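PDB 4U6U: Cog5 from Kluyveromyces lactis, which probably helps tether transport vesicles at the Golgi as the Cog7-binding subunit of the conserved oligomeric Golgi complex. Local coordinates for residues Gly65-Lys76 and Val99-Leu107. The protein carries 7 engineered substitutions. Numbering follows the deposited sequence.
Sequences GLKIAALHSQLK and VSPNRQELL
His72 reaches across to helix 99-107 and gives its NE2 hydrogen to Asn102 OD1, 3.0 Å away, in a fairly straight bond (162° at the hydrogen). The oxygen lies near the imidazole plane, while the donor stands 27° out of the amide's carbonyl plane. A histidine suits this buried place, since its flat ring offers an N-H at NE2 and carbon at CE1 to the same neighbour helix: CE1 lies 3.5 Å from Arg103 CB and approaches the backbone oxygen of Val99. Asn102 CG, anti to its own backbone N, carries the amide toward the ring, and OD1 also rests 3.3 Å from Ile68 CG2. That same methyl meets Leu106 CD2 at 3.6 Å, the two branched side chains lying alongside and pointing opposite ways. The segments, parts of helices 61-81 and 92-118 in this all-helical fragment of Cog5, run roughly antiparallel, at 138° and 10.7 Å between axes. Leu106 CD2 also lies 4.0 Å from Gly65 O. At the margin the Lys76 side chain crosses that of Arg103 at about a right angle, its CE at the guanidinium edge. Farther out, Tyr40 of helix 11-47 touches Val99, Leu47 backs Asn102, and Leu52 and Leu141 pack on Leu106.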
loop_
_atom_site.group_PDB
_atom_site.type_symbol
_atom_site.label_atom_id
_atom_site.label_comp_id
_atom_site.label_asym_id
_atom_site.label_seq_id
_atom_site.Cartn_x
_atom_site.Cartn_y
_atom_site.Cartn_z
ATOM N N GLY B 65 -10.480 1.607 10.627
ATOM C CA GLY B 65 -9.680 1.651 9.420
ATOM C C GLY B 65 -8.910 0.371 9.163
ATOM O O GLY B 65 -8.742 -0.040 8.021
ATOM N N LEU B 66 -8.458 -0.277 10.226
ATOM C CA LEU B 66 -7.726 -1.530 10.077
ATOM C C LEU B 66 -8.616 -2.650 9.526
ATOM O O LEU B 66 -8.161 -3.500 8.753
ATOM C CB LEU B 66 -7.113 -1.940 11.411
ATOM C CG LEU B 66 -5.627 -1.622 11.588
ATOM C CD1 LEU B 66 -5.144 -0.620 10.565
ATOM C CD2 LEU B 66 -5.389 -1.109 12.990
ATOM N N LYS B 67 -9.880 -2.652 9.937
ATOM C CA LYS B 67 -10.817 -3.650 9.460
ATOM C C LYS B 67 -11.060 -3.438 7.961
ATOM O O LYS B 67 -11.069 -4.406 7.199
ATOM C CB LYS B 67 -12.133 -3.604 10.255
ATOM C CG LYS B 67 -12.019 -4.110 11.698
ATOM C CD LYS B 67 -13.376 -4.150 12.403
ATOM C CE LYS B 67 -13.260 -4.709 13.823
ATOM N NZ LYS B 67 -14.572 -4.799 14.540
ATOM N N ILE B 68 -11.260 -2.192 7.530
ATOM C CA ILE B 68 -11.434 -1.924 6.100
ATOM C C ILE B 68 -10.197 -2.360 5.307
ATOM O O ILE B 68 -10.313 -2.879 4.193
ATOM C CB ILE B 68 -11.747 -0.444 5.817
ATOM C CG1 ILE B 68 -13.159 -0.113 6.299
ATOM C CG2 ILE B 68 -11.647 -0.140 4.316
ATOM C CD1 ILE B 68 -13.599 1.295 5.959
ATOM N N ALA B 69 -9.014 -2.142 5.875
ATOM C CA ALA B 69 -7.773 -2.536 5.211
ATOM C C ALA B 69 -7.711 -4.042 5.022
ATOM O O ALA B 69 -7.377 -4.520 3.938
ATOM C CB ALA B 69 -6.573 -2.064 5.998
ATOM N N ALA B 70 -8.039 -4.775 6.085
ATOM C CA ALA B 70 -8.055 -6.235 6.067
ATOM C C ALA B 70 -9.015 -6.773 4.998
ATOM O O ALA B 70 -8.730 -7.775 4.330
ATOM C CB ALA B 70 -8.425 -6.768 7.421
ATOM N N LEU B 71 -10.163 -6.113 4.866
ATOM C CA LEU B 71 -11.133 -6.437 3.833
ATOM C C LEU B 71 -10.482 -6.295 2.459
ATOM O O LEU B 71 -10.705 -7.099 1.570
ATOM C CB LEU B 71 -12.360 -5.525 3.934
ATOM C CG LEU B 71 -13.755 -6.154 3.975
ATOM C CD1 LEU B 71 -14.037 -7.019 2.755
ATOM C CD2 LEU B 71 -13.920 -6.967 5.230
ATOM N N HIS B 72 -9.678 -5.261 2.277
ATOM C CA HIS B 72 -8.995 -5.095 1.001
ATOM C C HIS B 72 -7.985 -6.200 0.758
ATOM O O HIS B 72 -7.733 -6.576 -0.383
ATOM C CB HIS B 72 -8.318 -3.730 0.925
ATOM C CG HIS B 72 -9.238 -2.654 0.458
ATOM N ND1 HIS B 72 -9.490 -2.420 -0.875
ATOM C CD2 HIS B 72 -10.001 -1.775 1.153
ATOM C CE1 HIS B 72 -10.356 -1.428 -0.983
ATOM N NE2 HIS B 72 -10.683 -1.020 0.233
ATOM N N SER B 73 -7.419 -6.727 1.833
ATOM C CA SER B 73 -6.486 -7.825 1.705
ATOM C C SER B 73 -7.218 -9.032 1.165
ATOM O O SER B 73 -6.740 -9.709 0.256
ATOM C CB SER B 73 -5.838 -8.152 3.044
ATOM O OG SER B 73 -4.647 -7.407 3.198
ATOM N N GLN B 74 -8.397 -9.275 1.719
ATOM C CA GLN B 74 -9.226 -10.409 1.321
ATOM C C GLN B 74 -9.607 -10.293 -0.146
ATOM O O GLN B 74 -9.534 -11.263 -0.894
ATOM C CB GLN B 74 -10.475 -10.493 2.196
ATOM C CG GLN B 74 -10.149 -10.598 3.678
ATOM C CD GLN B 74 -9.132 -11.685 3.989
ATOM O OE1 GLN B 74 -9.441 -12.877 3.960
ATOM N NE2 GLN B 74 -7.901 -11.271 4.290
ATOM N N LEU B 75 -10.029 -9.101 -0.542
ATOM C CA LEU B 75 -10.383 -8.830 -1.920
ATOM C C LEU B 75 -9.246 -9.252 -2.861
ATOM O O LEU B 75 -9.471 -9.993 -3.818
ATOM C CB LEU B 75 -10.701 -7.340 -2.095
ATOM C CG LEU B 75 -12.158 -6.852 -2.078
ATOM C CD1 LEU B 75 -13.101 -7.966 -2.494
ATOM C CD2 LEU B 75 -12.578 -6.220 -0.747
ATOM N N LYS B 76 -8.032 -8.778 -2.588
ATOM C CA LYS B 76 -6.871 -9.140 -3.399
ATOM C C LYS B 76 -6.641 -10.648 -3.377
ATOM O O LYS B 76 -6.197 -11.219 -4.365
ATOM C CB LYS B 76 -5.622 -8.367 -2.961
ATOM C CG LYS B 76 -5.691 -6.890 -3.362
ATOM C CD LYS B 76 -4.599 -6.030 -2.714
ATOM C CE LYS B 76 -4.823 -4.522 -2.971
ATOM N NZ LYS B 76 -6.111 -3.976 -2.412
ATOM N N VAL B 99 -14.561 -0.369 -5.011
ATOM C CA VAL B 99 -13.363 -0.719 -4.244
ATOM C C VAL B 99 -12.215 0.236 -4.520
ATOM O O VAL B 99 -11.545 0.642 -3.587
ATOM C CB VAL B 99 -12.900 -2.192 -4.476
ATOM C CG1 VAL B 99 -13.748 -2.862 -5.518
ATOM C CG2 VAL B 99 -11.393 -2.285 -4.791
ATOM N N SER B 100 -11.978 0.603 -5.772
ATOM C CA SER B 100 -10.916 1.569 -6.053
ATOM C C SER B 100 -11.153 2.963 -5.398
ATOM O O SER B 100 -10.194 3.645 -5.036
ATOM C CB SER B 100 -10.738 1.715 -7.566
ATOM O OG SER B 100 -10.053 2.914 -7.887
ATOM N N PRO B 101 -12.422 3.391 -5.241
ATOM C CA PRO B 101 -12.651 4.572 -4.403
ATOM C C PRO B 101 -12.503 4.323 -2.902
ATOM O O PRO B 101 -11.774 5.063 -2.245
ATOM C CB PRO B 101 -14.096 4.949 -4.727
ATOM C CG PRO B 101 -14.322 4.429 -6.073
ATOM C CD PRO B 101 -13.581 3.133 -6.112
ATOM N N ASN B 102 -13.189 3.316 -2.369
ATOM C CA ASN B 102 -13.049 2.942 -0.957
ATOM C C ASN B 102 -11.583 2.782 -0.565
ATOM O O ASN B 102 -11.176 3.132 0.543
ATOM C CB ASN B 102 -13.813 1.649 -0.665
ATOM C CG ASN B 102 -13.805 1.278 0.819
ATOM O OD1 ASN B 102 -12.787 0.821 1.359
ATOM N ND2 ASN B 102 -14.951 1.461 1.484
ATOM N N ARG B 103 -10.810 2.251 -1.507
ATOM C CA ARG B 103 -9.377 2.032 -1.382
ATOM C C ARG B 103 -8.724 3.381 -1.211
ATOM O O ARG B 103 -8.067 3.641 -0.212
ATOM C CB ARG B 103 -8.869 1.317 -2.633
ATOM C CG ARG B 103 -7.497 0.706 -2.649
ATOM C CD ARG B 103 -7.403 0.009 -4.010
ATOM N NE ARG B 103 -6.350 -0.992 -4.098
ATOM C CZ ARG B 103 -5.092 -0.722 -4.422
ATOM N NH1 ARG B 103 -4.723 0.527 -4.675
ATOM N NH2 ARG B 103 -4.201 -1.702 -4.485
ATOM N N GLN B 104 -8.946 4.253 -2.185
ATOM C CA GLN B 104 -8.350 5.579 -2.181
ATOM C C GLN B 104 -8.756 6.469 -1.006
ATOM O O GLN B 104 -7.941 7.236 -0.507
ATOM C CB GLN B 104 -8.694 6.281 -3.479
ATOM C CG GLN B 104 -7.569 6.281 -4.471
ATOM C CD GLN B 104 -7.941 7.050 -5.711
ATOM O OE1 GLN B 104 -9.101 7.041 -6.123
ATOM N NE2 GLN B 104 -6.978 7.775 -6.282
ATOM N N GLU B 105 -9.994 6.371 -0.549
ATOM C CA GLU B 105 -10.374 7.085 0.664
ATOM C C GLU B 105 -9.588 6.564 1.889
ATOM O O GLU B 105 -9.195 7.337 2.774
ATOM C CB GLU B 105 -11.883 6.988 0.904
ATOM C CG GLU B 105 -12.375 7.903 2.027
ATOM C CD GLU B 105 -13.417 7.253 2.910
ATOM O OE1 GLU B 105 -13.275 7.316 4.153
ATOM O OE2 GLU B 105 -14.384 6.689 2.360
ATOM N N LEU B 106 -9.374 5.249 1.930
ATOM C CA LEU B 106 -8.632 4.604 3.015
ATOM C C LEU B 106 -7.172 5.032 2.990
ATOM O O LEU B 106 -6.566 5.275 4.037
ATOM C CB LEU B 106 -8.740 3.083 2.903
ATOM C CG LEU B 106 -8.651 2.210 4.160
ATOM C CD1 LEU B 106 -7.248 2.135 4.705
ATOM C CD2 LEU B 106 -9.598 2.726 5.230
ATOM N N LEU B 107 -6.613 5.071 1.783
ATOM C CA LEU B 107 -5.242 5.507 1.541
ATOM C C LEU B 107 -5.024 6.927 2.056
ATOM O O LEU B 107 -4.037 7.231 2.742
ATOM C CB LEU B 107 -4.929 5.459 0.042
ATOM C CG LEU B 107 -4.209 4.275 -0.597
ATOM C CD1 LEU B 107 -2.874 4.067 0.060
ATOM C CD2 LEU B 107 -5.036 3.016 -0.497
#